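Local coordinates for protein tartronate semialdehyde reductase (Salmonella typhimurium, PDB 1VPD) that probably catalyses the NAD(P)H-dependent reduction of tartronate semialdehyde to D-glycerate, the last step in making D-glycerate from galactarate, at residues Ala146-Tyr151 and Val162-Asp167; Thr174-Gln179 and Ala246-Thr251; Leu205-Ile210 and Val219-Ala224; Arg273-Gly278 and Tyr289-Lys294. All coordinates share one frame; numbering follows the deposited sequence.

How the interactions relate
Interaction 1 belongs to the nucleotide-binding domain, where helix 145-156 covers strand 161-166, the last strand of the mixed sheet. That strand leads into helix 170-198, which carries the chain into the all-helical part and supplies one side of interaction 2; the two contacts touch where Thr165 OG1 and Thr174 OG1 lie 3.4 Å apart. Interaction 3 falls between the two segments of interaction 2 in sequence, its centre about 26 Å away. Interaction 4 comes last along the chain, about 40 Å between centres from interaction 1 and on the other side of the molecule. The predicted active-site residue Lys175 lies on helix 170-198, soon after the strand of interaction 1, with interactions 3 and 4 remote from it.

Interaction 1. Residues Ala146-Tyr151 and Val162-Asp167; sequences AIFDKY and VVHTGD
Helix-on-sheet packing through a single aromatic side chain joins Phe148 of helix 145-156 to Val162 and His164 of strand 161-166, at the edge of the sheet in the nucleotide-binding domain. The helix and strand segments run almost exactly antiparallel, with axes 9.8 Å apart, and no hydrogen bond crosses between them. Phe148 does most of the work: its CG stands anti to the backbone N (chi1 176°), which sends the ring from the helix down onto the strand. There the methylene of His164 sits over the ring face, CB lying 3.6 Å from the Phe148 centroid and 8° off the normal, a well-centred CH-pi contact. The imidazole meets the phenyl ring obliquely, the planes 36° apart and the centroids 5.0 Å apart. Rim atom CE1 of Phe148 also approaches the backbone N of His164 at 3.5 Å, and meets CG1 of Val162 obliquely at 3.7 Å.

Strand 137-142, helix 145-156 and strand 161-166 form a beta-alpha-beta unit, and the contact joins the helix of that unit to its second strand. The residues facing the helix, Val162 and His164, are two apart, whereas the CB atoms of Val163 and Thr165 are directed away. Val141 of the adjoining strand and Met155, about two turns further along the helix, also touch Phe148, whose ring is buried. His164 is partly exposed at the margin of the contact, where Lys145 touches its side chain.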
loop_
_atom_site.group_PDB
_atom_site.type_symbol
_atom_site.label_atom_id
_atom_site.label_comp_id
_atom_site.label_asym_id
_atom_site.label_seq_id
_atom_site.Cartn_x
_atom_site.Cartn_y
_atom_site.Cartn_z
ATOM N N ALA A 146 0.044 5.071 -23.080
ATOM C CA ALA A 146 1.336 4.824 -23.717
ATOM C C ALA A 146 2.409 4.604 -22.678
ATOM O O ALA A 146 3.269 3.755 -22.863
ATOM C CB ALA A 146 1.723 5.957 -24.613
ATOM N N ILE A 147 2.337 5.359 -21.581
ATOM C CA ILE A 147 3.313 5.256 -20.506
ATOM C C ILE A 147 3.072 3.971 -19.715
ATOM O O ILE A 147 4.012 3.250 -19.380
ATOM C CB ILE A 147 3.270 6.518 -19.604
ATOM C CG1 ILE A 147 3.448 7.810 -20.421
ATOM C CG2 ILE A 147 4.287 6.433 -18.486
ATOM C CD1 ILE A 147 4.794 7.984 -21.047
ATOM N N PHE A 148 1.803 3.673 -19.432
ATOM C CA PHE A 148 1.437 2.378 -18.862
ATOM C C PHE A 148 2.031 1.216 -19.673
ATOM O O PHE A 148 2.659 0.310 -19.127
ATOM C CB PHE A 148 -0.098 2.255 -18.779
ATOM C CG PHE A 148 -0.574 0.920 -18.294
ATOM C CD1 PHE A 148 -0.783 0.691 -16.924
ATOM C CD2 PHE A 148 -0.799 -0.122 -19.186
ATOM C CE1 PHE A 148 -1.185 -0.551 -16.480
ATOM C CE2 PHE A 148 -1.200 -1.356 -18.746
ATOM C CZ PHE A 148 -1.403 -1.575 -17.377
ATOM N N ASP A 149 1.818 1.241 -20.989
ATOM C CA ASP A 149 2.268 0.154 -21.854
ATOM C C ASP A 149 3.786 0.038 -21.839
ATOM O O ASP A 149 4.326 -1.057 -21.791
ATOM C CB ASP A 149 1.784 0.373 -23.298
ATOM C CG ASP A 149 0.320 0.073 -23.480
ATOM O OD1 ASP A 149 -0.301 -0.586 -22.606
ATOM O OD2 ASP A 149 -0.298 0.456 -24.494
ATOM N N LYS A 150 4.469 1.174 -21.824
ATOM C CA LYS A 150 5.923 1.184 -21.848
ATOM C C LYS A 150 6.533 0.555 -20.604
ATOM O O LYS A 150 7.545 -0.119 -20.694
ATOM C CB LYS A 150 6.443 2.602 -22.030
ATOM C CG LYS A 150 7.957 2.671 -22.131
ATOM C CD LYS A 150 8.411 4.034 -22.574
ATOM C CE LYS A 150 9.906 4.014 -22.871
ATOM N NZ LYS A 150 10.373 5.367 -23.250
ATOM N N TYR A 151 5.891 0.743 -19.445
ATOM C CA TYR A 151 6.425 0.254 -18.183
ATOM C C TYR A 151 5.637 -0.903 -17.583
ATOM O O TYR A 151 5.887 -1.292 -16.446
ATOM C CB TYR A 151 6.583 1.419 -17.198
ATOM C CG TYR A 151 7.654 2.367 -17.674
ATOM C CD1 TYR A 151 8.984 1.997 -17.612
ATOM C CD2 TYR A 151 7.334 3.590 -18.241
ATOM C CE1 TYR A 151 9.991 2.834 -18.078
ATOM C CE2 TYR A 151 8.342 4.445 -18.712
ATOM C CZ TYR A 151 9.663 4.049 -18.614
ATOM O OH TYR A 151 10.677 4.846 -19.076
ATOM N N VAL A 162 -1.265 -6.347 -13.323
ATOM C CA VAL A 162 -1.101 -4.909 -13.514
ATOM C C VAL A 162 -2.184 -4.420 -14.462
ATOM O O VAL A 162 -2.235 -4.829 -15.628
ATOM C CB VAL A 162 0.296 -4.546 -14.054
ATOM C CG1 VAL A 162 0.440 -3.047 -14.216
ATOM C CG2 VAL A 162 1.387 -5.085 -13.142
ATOM N N VAL A 163 -3.079 -3.576 -13.959
ATOM C CA VAL A 163 -4.263 -3.158 -14.708
ATOM C C VAL A 163 -4.375 -1.634 -14.784
ATOM O O VAL A 163 -4.270 -0.932 -13.774
ATOM C CB VAL A 163 -5.551 -3.746 -14.061
ATOM C CG1 VAL A 163 -6.811 -3.130 -14.664
ATOM C CG2 VAL A 163 -5.554 -5.265 -14.159
ATOM N N HIS A 164 -4.625 -1.117 -15.978
ATOM C CA HIS A 164 -4.828 0.295 -16.219
ATOM C C HIS A 164 -6.294 0.645 -15.956
ATOM O O HIS A 164 -7.197 0.073 -16.571
ATOM C CB HIS A 164 -4.455 0.588 -17.675
ATOM C CG HIS A 164 -4.504 2.028 -18.058
ATOM N ND1 HIS A 164 -3.923 3.034 -17.320
ATOM C CD2 HIS A 164 -5.035 2.632 -19.141
ATOM C CE1 HIS A 164 -4.099 4.193 -17.922
ATOM N NE2 HIS A 164 -4.773 3.980 -19.031
ATOM N N THR A 165 -6.536 1.597 -15.054
ATOM C CA THR A 165 -7.894 1.888 -14.605
ATOM C C THR A 165 -8.438 3.235 -15.043
ATOM O O THR A 165 -9.625 3.513 -14.849
ATOM C CB THR A 165 -7.991 1.789 -13.057
ATOM O OG1 THR A 165 -7.116 2.753 -12.461
ATOM C CG2 THR A 165 -7.570 0.430 -12.563
ATOM N N GLY A 166 -7.588 4.095 -15.605
ATOM C CA GLY A 166 -8.026 5.390 -16.070
ATOM C C GLY A 166 -6.909 6.415 -16.138
ATOM O O GLY A 166 -5.725 6.040 -16.158
ATOM N N ASP A 167 -7.300 7.688 -16.185
ATOM C CA ASP A 167 -6.369 8.812 -16.221
ATOM C C ASP A 167 -5.700 8.958 -14.850
ATOM O O ASP A 167 -6.093 8.294 -13.883
ATOM C CB ASP A 167 -7.096 10.126 -16.527
ATOM C CG ASP A 167 -7.710 10.170 -17.933
ATOM O OD1 ASP A 167 -7.317 9.383 -18.809
ATOM O OD2 ASP A 167 -8.597 10.993 -18.223
#

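Interaction 2. Residues Thr174-Gln179 and Ala246-Thr251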
loop_
_atom_site.group_PDB
_atom_site.type_symbol
_atom_site.label_atom_id
_atom_site.label_comp_id
_atom_site.label_asym_id
_atom_site.label_seq_id
_atom_site.Cartn_x
_atom_site.Cartn_y
_atom_site.Cartn_z
ATOM N N THR A 174 -8.984 3.644 -7.354
ATOM C CA THR A 174 -9.151 2.202 -7.301
ATOM C C THR A 174 -8.615 1.670 -5.975
ATOM O O THR A 174 -9.238 0.803 -5.349
ATOM C CB THR A 174 -8.463 1.545 -8.513
ATOM O OG1 THR A 174 -9.040 2.047 -9.728
ATOM C CG2 THR A 174 -8.705 0.039 -8.548
ATOM N N LYS A 175 -7.482 2.208 -5.541
ATOM C CA LYS A 175 -6.919 1.851 -4.234
ATOM C C LYS A 175 -7.831 2.267 -3.060
ATOM O O LYS A 175 -7.882 1.557 -2.061
ATOM C CB LYS A 175 -5.506 2.417 -4.063
ATOM C CG LYS A 175 -4.823 2.066 -2.734
ATOM C CD LYS A 175 -4.617 0.563 -2.494
ATOM C CE LYS A 175 -3.667 0.313 -1.324
ATOM N NZ LYS A 175 -3.625 -1.132 -0.916
ATOM N N LEU A 176 -8.549 3.379 -3.161
ATOM C CA LEU A 176 -9.535 3.733 -2.118
ATOM C C LEU A 176 -10.621 2.667 -2.024
ATOM O O LEU A 176 -10.940 2.187 -0.937
ATOM C CB LEU A 176 -10.144 5.119 -2.323
ATOM C CG LEU A 176 -9.165 6.299 -2.323
ATOM C CD1 LEU A 176 -9.900 7.591 -2.595
ATOM C CD2 LEU A 176 -8.383 6.367 -1.016
ATOM N N ALA A 177 -11.177 2.268 -3.163
ATOM C CA ALA A 177 -12.139 1.156 -3.184
ATOM C C ALA A 177 -11.525 -0.111 -2.583
ATOM O O ALA A 177 -12.143 -0.816 -1.788
ATOM C CB ALA A 177 -12.589 0.900 -4.605
ATOM N N ASN A 178 -10.278 -0.395 -2.950
ATOM C CA ASN A 178 -9.548 -1.531 -2.404
ATOM C C ASN A 178 -9.468 -1.491 -0.887
ATOM O O ASN A 178 -9.719 -2.489 -0.217
ATOM C CB ASN A 178 -8.127 -1.549 -2.995
ATOM C CG ASN A 178 -7.372 -2.815 -2.685
ATOM O OD1 ASN A 178 -6.786 -2.986 -1.578
ATOM N ND2 ASN A 178 -7.331 -3.700 -3.652
ATOM N N GLN A 179 -9.143 -0.321 -0.351
ATOM C CA GLN A 179 -8.903 -0.174 1.076
ATOM C C GLN A 179 -10.188 -0.171 1.874
ATOM O O GLN A 179 -10.186 -0.565 3.026
ATOM C CB GLN A 179 -8.103 1.101 1.347
ATOM C CG GLN A 179 -6.635 1.022 0.849
ATOM C CD GLN A 179 -5.900 -0.202 1.343
ATOM O OE1 GLN A 179 -6.047 -1.292 0.789
ATOM N NE2 GLN A 179 -5.127 -0.031 2.411
ATOM N N ALA A 246 -9.500 7.900 5.607
ATOM C CA ALA A 246 -9.714 9.342 5.548
ATOM C C ALA A 246 -9.802 9.811 4.104
ATOM O O ALA A 246 -10.689 10.585 3.754
ATOM C CB ALA A 246 -8.620 10.086 6.281
ATOM N N ASN A 247 -8.894 9.329 3.259
ATOM C CA ASN A 247 -8.938 9.664 1.844
ATOM C C ASN A 247 -10.208 9.140 1.163
ATOM O O ASN A 247 -10.820 9.856 0.358
ATOM C CB ASN A 247 -7.682 9.155 1.133
ATOM C CG ASN A 247 -6.431 9.932 1.533
ATOM O OD1 ASN A 247 -6.512 11.080 2.042
ATOM N ND2 ASN A 247 -5.261 9.344 1.274
ATOM N N ALA A 248 -10.624 7.920 1.517
ATOM C CA ALA A 248 -11.837 7.343 0.935
ATOM C C ALA A 248 -13.065 8.161 1.305
ATOM O O ALA A 248 -13.915 8.465 0.461
ATOM C CB ALA A 248 -12.000 5.902 1.344
ATOM N N LEU A 249 -13.148 8.545 2.571
ATOM C CA LEU A 249 -14.270 9.345 3.053
ATOM C C LEU A 249 -14.268 10.728 2.426
ATOM O O LEU A 249 -15.323 11.226 2.027
ATOM C CB LEU A 249 -14.231 9.428 4.581
ATOM C CG LEU A 249 -14.660 8.123 5.257
ATOM C CD1 LEU A 249 -14.101 8.056 6.670
ATOM C CD2 LEU A 249 -16.149 7.957 5.304
ATOM N N ASP A 250 -13.092 11.339 2.297
ATOM C CA ASP A 250 -12.974 12.642 1.647
ATOM C C ASP A 250 -13.460 12.556 0.196
ATOM O O ASP A 250 -14.219 13.409 -0.263
ATOM C CB ASP A 250 -11.536 13.141 1.642
ATOM C CG ASP A 250 -11.067 13.673 2.994
ATOM O OD1 ASP A 250 -11.886 13.880 3.932
ATOM O OD2 ASP A 250 -9.854 13.933 3.168
ATOM N N THR A 251 -13.037 11.512 -0.508
ATOM C CA THR A 251 -13.467 11.350 -1.900
ATOM C C THR A 251 -14.974 11.138 -1.982
ATOM O O THR A 251 -15.649 11.754 -2.806
ATOM C CB THR A 251 -12.695 10.229 -2.545
ATOM O OG1 THR A 251 -11.326 10.625 -2.677
ATOM C CG2 THR A 251 -13.185 9.998 -3.960
#
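Leu176 packs against one side of helix 238-255 and carries practically the whole helix-helix contact. The tight part is centred where the CA atoms of Leu176 and Ala248 come within 5.3 Å. The segment axes are 9.3 Å apart at a crossing angle of -116°, and the small Ala248 is consistent with this close approach. The leucine forks over it: CD2 rests on CB of Asn247 at 3.6 Å, while CD1 turns to Thr251, 3.4 Å from its OG1. With CG anti to the carbonyl carbon (chi1 -60°), the branch divides so that the two methyls reach residues one turn apart. Below the fork, CB of Leu176 and CB of Ala248 are at a slacker 4.2 Å.

Leu176 and Ala248 are buried, whereas Asn247 and Thr251, which meet the two methyls, are partly exposed, so the contact opens toward solvent at its ends. Lys175, the predicted active-site residue, directs its NZ to Gln179 OE1 in a weak bond of 3.0 Å; both atoms also hydrogen-bond a tartaric acid molecule, probably from the crystallisation liquor. Gln179 is tied to helix 238-255 through Asp244, Lys175 reaches strand 119-126 at Val125 O, and helix 260-274 packs on Leu249 across the far side of helix 238-255.

Interaction 3. Residues Leu205-Ile210 and Val219-Ala224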
loop_
_atom_site.group_PDB
_atom_site.type_symbol
_atom_site.label_atom_id
_atom_site.label_comp_id
_atom_site.label_asym_id
_atom_site.label_seq_id
_atom_site.Cartn_x
_atom_site.Cartn_y
_atom_site.Cartn_z
ATOM N N LEU A 205 -11.866 -23.782 14.521
ATOM C CA LEU A 205 -12.792 -24.675 13.836
ATOM C C LEU A 205 -13.738 -23.875 12.908
ATOM O O LEU A 205 -14.020 -24.306 11.795
ATOM C CB LEU A 205 -13.582 -25.504 14.831
ATOM C CG LEU A 205 -12.756 -26.417 15.741
ATOM C CD1 LEU A 205 -13.687 -27.181 16.680
ATOM C CD2 LEU A 205 -11.914 -27.373 14.914
ATOM N N VAL A 206 -14.156 -22.686 13.340
ATOM C CA VAL A 206 -14.979 -21.810 12.489
ATOM C C VAL A 206 -14.196 -21.455 11.218
ATOM O O VAL A 206 -14.685 -21.625 10.104
ATOM C CB VAL A 206 -15.411 -20.524 13.222
ATOM C CG1 VAL A 206 -16.056 -19.514 12.221
ATOM C CG2 VAL A 206 -16.365 -20.851 14.381
ATOM N N TYR A 207 -12.958 -20.992 11.398
ATOM C CA TYR A 207 -12.086 -20.653 10.281
ATOM C C TYR A 207 -11.933 -21.831 9.332
ATOM O O TYR A 207 -12.159 -21.702 8.130
ATOM C CB TYR A 207 -10.717 -20.168 10.771
ATOM C CG TYR A 207 -9.688 -20.072 9.682
ATOM C CD1 TYR A 207 -9.883 -19.259 8.568
ATOM C CD2 TYR A 207 -8.508 -20.815 9.750
ATOM C CE1 TYR A 207 -8.940 -19.179 7.564
ATOM C CE2 TYR A 207 -7.561 -20.739 8.744
ATOM C CZ TYR A 207 -7.772 -19.930 7.656
ATOM O OH TYR A 207 -6.817 -19.868 6.654
ATOM N N GLN A 208 -11.593 -23.001 9.865
ATOM C CA GLN A 208 -11.445 -24.181 9.007
ATOM C C GLN A 208 -12.729 -24.524 8.256
ATOM O O GLN A 208 -12.689 -24.916 7.082
ATOM C CB GLN A 208 -11.043 -25.404 9.859
ATOM C CG GLN A 208 -9.666 -25.306 10.519
ATOM C CD GLN A 208 -9.424 -26.422 11.514
ATOM O OE1 GLN A 208 -9.780 -27.576 11.261
ATOM N NE2 GLN A 208 -8.826 -26.089 12.645
ATOM N N ALA A 209 -13.854 -24.385 8.953
ATOM C CA ALA A 209 -15.150 -24.750 8.407
ATOM C C ALA A 209 -15.643 -23.817 7.312
ATOM O O ALA A 209 -16.297 -24.277 6.385
ATOM C CB ALA A 209 -16.179 -24.838 9.520
ATOM N N ILE A 210 -15.328 -22.522 7.399
ATOM C CA ILE A 210 -15.909 -21.544 6.467
ATOM C C ILE A 210 -14.967 -21.074 5.366
ATOM O O ILE A 210 -15.410 -20.451 4.402
ATOM C CB ILE A 210 -16.486 -20.323 7.219
ATOM C CG1 ILE A 210 -15.371 -19.404 7.754
ATOM C CG2 ILE A 210 -17.425 -20.783 8.322
ATOM C CD1 ILE A 210 -15.898 -18.134 8.449
ATOM N N VAL A 219 -8.246 -11.890 2.775
ATOM C CA VAL A 219 -8.141 -11.370 4.145
ATOM C C VAL A 219 -8.320 -12.470 5.181
ATOM O O VAL A 219 -7.556 -12.542 6.149
ATOM C CB VAL A 219 -9.155 -10.237 4.405
ATOM C CG1 VAL A 219 -9.533 -10.141 5.898
ATOM C CG2 VAL A 219 -8.580 -8.910 3.923
ATOM N N LEU A 220 -9.305 -13.338 4.983
ATOM C CA LEU A 220 -9.579 -14.371 5.975
ATOM C C LEU A 220 -8.343 -15.262 6.159
ATOM O O LEU A 220 -7.909 -15.521 7.287
ATOM C CB LEU A 220 -10.809 -15.197 5.600
ATOM C CG LEU A 220 -11.254 -16.225 6.645
ATOM C CD1 LEU A 220 -11.810 -15.553 7.869
ATOM C CD2 LEU A 220 -12.295 -17.160 6.036
ATOM N N ASP A 221 -7.779 -15.719 5.053
ATOM C CA ASP A 221 -6.620 -16.626 5.126
ATOM C C ASP A 221 -5.345 -15.933 5.586
ATOM O O ASP A 221 -4.499 -16.568 6.223
ATOM C CB ASP A 221 -6.385 -17.276 3.778
ATOM C CG ASP A 221 -7.430 -18.309 3.438
ATOM O OD1 ASP A 221 -7.945 -18.977 4.350
ATOM O OD2 ASP A 221 -7.782 -18.519 2.279
ATOM N N ALA A 222 -5.192 -14.647 5.270
ATOM C CA ALA A 222 -4.017 -13.892 5.713
ATOM C C ALA A 222 -4.074 -13.512 7.189
ATOM O O ALA A 222 -3.056 -13.580 7.880
ATOM C CB ALA A 222 -3.841 -12.625 4.887
ATOM N N LYS A 223 -5.258 -13.125 7.666
ATOM C CA LYS A 223 -5.401 -12.461 8.958
ATOM C C LYS A 223 -5.975 -13.320 10.074
ATOM O O LYS A 223 -5.630 -13.086 11.235
ATOM C CB LYS A 223 -6.203 -11.165 8.800
ATOM C CG LYS A 223 -5.627 -10.182 7.790
ATOM C CD LYS A 223 -4.145 -9.877 8.021
ATOM C CE LYS A 223 -3.671 -8.692 7.211
ATOM N NZ LYS A 223 -2.240 -8.366 7.532
ATOM N N ALA A 224 -6.797 -14.324 9.773
ATOM C CA ALA A 224 -7.349 -15.147 10.862
ATOM C C ALA A 224 -6.238 -15.845 11.651
ATOM O O ALA A 224 -6.263 -15.833 12.885
ATOM C CB ALA A 224 -8.418 -16.148 10.388
HETATM O O HOH W 1 -4.255 -19.284 6.106
#
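Tyr207 brings both an apolar ring and a hydroxyl to helix 218-228, and the contact divides accordingly. Among the apolar contacts, the ring packs on Leu220 and Ala224, which are one turn apart. Ala224 CB stands over one ring face, 4.2 Å from the Tyr207 centroid, in a CH-pi contact displaced toward the rim. Leu220 and the tyrosine pass alongside one another in opposite directions, with Leu220 CG 3.8 Å from CD1 of Tyr207. Ile210 adds a more peripheral touch, its CG1 being 4.2 Å from CD2 of Leu220; its first torsion places that CG1 between the backbone N and the carbonyl carbon and brings its end toward the other helix.

The polar contacts gather at the hydroxyl. Tyr207 OH donates to Asp221 OD1 at 2.7 Å, meeting the carboxylate on its anti side and 26° out of its plane, while the ring and carboxylate planes are 76° apart. A water donates to the same OH and to the backbone O of Asp221, each at 2.7 Å, so the hydroxyl both gives and receives a hydrogen bond. Arg211 forms a long, weak ion pair with the same OD1.

Backed by helix 170-198, which touches Val206 and Leu220, the segments pair antiparallel at 157° with axes 11.3 Å apart: two successive helices of the all-helical domain, joined by a short connection in a helical hairpin.

Interaction 4. Residues Arg273-Gly278 and Tyr289-Lys294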
loop_
_atom_site.group_PDB
_atom_site.type_symbol
_atom_site.label_atom_id
_atom_site.label_comp_id
_atom_site.label_asym_id
_atom_site.label_seq_id
_atom_site.Cartn_x
_atom_site.Cartn_y
_atom_site.Cartn_z
ATOM N N ARG A 273 -6.380 3.442 17.738
ATOM C CA ARG A 273 -5.257 4.388 17.835
ATOM C C ARG A 273 -5.164 4.992 19.241
ATOM O O ARG A 273 -4.073 5.055 19.839
ATOM C CB ARG A 273 -5.425 5.512 16.809
ATOM C CG ARG A 273 -4.462 6.704 17.009
ATOM C CD ARG A 273 -4.681 7.828 16.008
ATOM N NE ARG A 273 -4.120 7.473 14.723
ATOM C CZ ARG A 273 -4.277 8.182 13.613
ATOM N NH1 ARG A 273 -4.988 9.291 13.627
ATOM N NH2 ARG A 273 -3.716 7.766 12.478
ATOM N N ALA A 274 -6.311 5.386 19.781
ATOM C CA ALA A 274 -6.365 5.982 21.118
ATOM C C ALA A 274 -5.949 4.982 22.204
ATOM O O ALA A 274 -5.485 5.400 23.265
ATOM C CB ALA A 274 -7.720 6.527 21.391
ATOM N N ASP A 275 -6.117 3.688 21.939
ATOM C CA ASP A 275 -5.773 2.621 22.878
ATOM C C ASP A 275 -4.429 1.958 22.559
ATOM O O ASP A 275 -4.160 0.841 23.000
ATOM C CB ASP A 275 -6.902 1.601 22.902
ATOM C CG ASP A 275 -6.896 0.714 24.141
ATOM O OD1 ASP A 275 -6.407 1.125 25.207
ATOM O OD2 ASP A 275 -7.370 -0.431 24.088
ATOM N N GLY A 276 -3.588 2.648 21.803
ATOM C CA GLY A 276 -2.215 2.219 21.566
ATOM C C GLY A 276 -1.943 1.216 20.466
ATOM O O GLY A 276 -0.827 0.659 20.429
ATOM N N HIS A 277 -2.897 1.018 19.548
ATOM C CA HIS A 277 -2.795 0.019 18.484
ATOM C C HIS A 277 -2.426 0.584 17.095
ATOM O O HIS A 277 -2.420 -0.155 16.111
ATOM C CB HIS A 277 -4.100 -0.767 18.326
ATOM C CG HIS A 277 -4.409 -1.707 19.444
ATOM N ND1 HIS A 277 -3.882 -2.981 19.512
ATOM C CD2 HIS A 277 -5.237 -1.580 20.510
ATOM C CE1 HIS A 277 -4.367 -3.593 20.582
ATOM N NE2 HIS A 277 -5.191 -2.766 21.203
ATOM N N GLY A 278 -2.102 1.867 17.011
ATOM C CA GLY A 278 -1.813 2.509 15.735
ATOM C C GLY A 278 -0.660 1.907 14.963
ATOM O O GLY A 278 -0.638 1.927 13.731
ATOM N N TYR A 289 -13.068 -5.557 18.699
ATOM C CA TYR A 289 -14.179 -6.445 18.992
ATOM C C TYR A 289 -13.942 -7.272 20.260
ATOM O O TYR A 289 -14.864 -7.477 21.049
ATOM C CB TYR A 289 -14.407 -7.376 17.827
ATOM C CG TYR A 289 -15.116 -6.721 16.661
ATOM C CD1 TYR A 289 -16.498 -6.716 16.589
ATOM C CD2 TYR A 289 -14.404 -6.092 15.652
ATOM C CE1 TYR A 289 -17.158 -6.109 15.537
ATOM C CE2 TYR A 289 -15.056 -5.487 14.577
ATOM C CZ TYR A 289 -16.432 -5.513 14.524
ATOM O OH TYR A 289 -17.084 -4.941 13.457
ATOM N N GLU A 290 -12.713 -7.761 20.450
ATOM C CA GLU A 290 -12.390 -8.537 21.648
ATOM C C GLU A 290 -12.638 -7.734 22.914
ATOM O O GLU A 290 -13.138 -8.245 23.917
ATOM C CB GLU A 290 -10.925 -8.981 21.605
ATOM C CG GLU A 290 -10.645 -10.025 20.550
ATOM C CD GLU A 290 -9.178 -10.405 20.442
ATOM O OE1 GLU A 290 -8.289 -9.566 20.753
ATOM O OE2 GLU A 290 -8.933 -11.546 20.011
ATOM N N LYS A 291 -12.275 -6.457 22.874
ATOM C CA LYS A 291 -12.397 -5.605 24.037
ATOM C C LYS A 291 -13.855 -5.280 24.334
ATOM O O LYS A 291 -14.274 -5.255 25.493
ATOM C CB LYS A 291 -11.537 -4.362 23.856
ATOM C CG LYS A 291 -10.053 -4.714 24.051
ATOM C CD LYS A 291 -9.079 -3.572 23.728
ATOM C CE LYS A 291 -7.635 -4.047 23.947
ATOM N NZ LYS A 291 -6.610 -3.003 23.663
ATOM N N LEU A 292 -14.663 -5.069 23.296
ATOM C CA LEU A 292 -16.073 -4.764 23.534
ATOM C C LEU A 292 -16.914 -6.013 23.896
ATOM O O LEU A 292 -17.834 -5.929 24.708
ATOM C CB LEU A 292 -16.682 -4.049 22.312
ATOM C CG LEU A 292 -16.580 -2.519 22.256
ATOM C CD1 LEU A 292 -15.159 -2.051 22.105
ATOM C CD2 LEU A 292 -17.430 -2.005 21.084
ATOM N N ALA A 293 -16.583 -7.153 23.318
ATOM C CA ALA A 293 -17.299 -8.416 23.573
ATOM C C ALA A 293 -16.753 -9.174 24.788
ATOM O O ALA A 293 -17.366 -10.144 25.235
ATOM C CB ALA A 293 -17.236 -9.303 22.365
ATOM N N LYS A 294 -15.616 -8.734 25.308
ATOM C CA LYS A 294 -14.965 -9.399 26.455
ATOM C C LYS A 294 -14.617 -10.863 26.199
ATOM O O LYS A 294 -14.860 -11.747 27.042
ATOM C CB LYS A 294 -15.807 -9.242 27.723
ATOM C CG LYS A 294 -16.045 -7.821 28.118
ATOM C CD LYS A 294 -14.777 -7.078 28.491
ATOM C CE LYS A 294 -15.109 -5.797 29.238
ATOM N NZ LYS A 294 -13.932 -5.091 29.802
HETATM O O HOH W 2 -4.147 -1.808 24.373
#
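Lys291 gives the most surface to this contact and reaches from helix 285-293 to Asp275 and His277, which follow the end of helix 260-274. Its side chain is fully extended beyond CG, and this full length spans a backbone separation whose nearest CA pair, Asp275 and Lys291, is 10.6 Å apart. Two side-chain acceptors take the ammonium group. Asp275 OD2 lies 2.7 Å from Lys291 NZ in a salt bridge, approached from above the carboxylate plane, 39° out of it. The second acceptor is His277 NE2, 2.8 Å from the same NZ, met at the ring edge and only 4° out of the imidazole plane. An NE2 that accepts here is consistent with a neutral ring protonated at ND1, and ND1 is in turn hydrogen-bonded to Asp280, which probably holds the ring in that orientation.

The chain here ends its helix in a Schellman motif: Gly276, with positive phi, is its C-prime residue, with Gly276 N bonded to Arg273 O at 3.1 Å and His277 N bonded to Leu272 O. On either side of Gly276 in sequence, the CB atoms of Asp275 and His277 are both directed toward segment 289-294. Asp275 CG is anti to the backbone N (chi1 -161°), carrying the carboxylate out to meet the lysine. A water also bridges the segments, donating to Asp275 O at 3.0 Å and accepting weakly from Lys291 NZ at 2.8 Å. Asp275 and Lys291 are solvent-exposed, while His277 is more sheltered, touching Leu272 and Ala284.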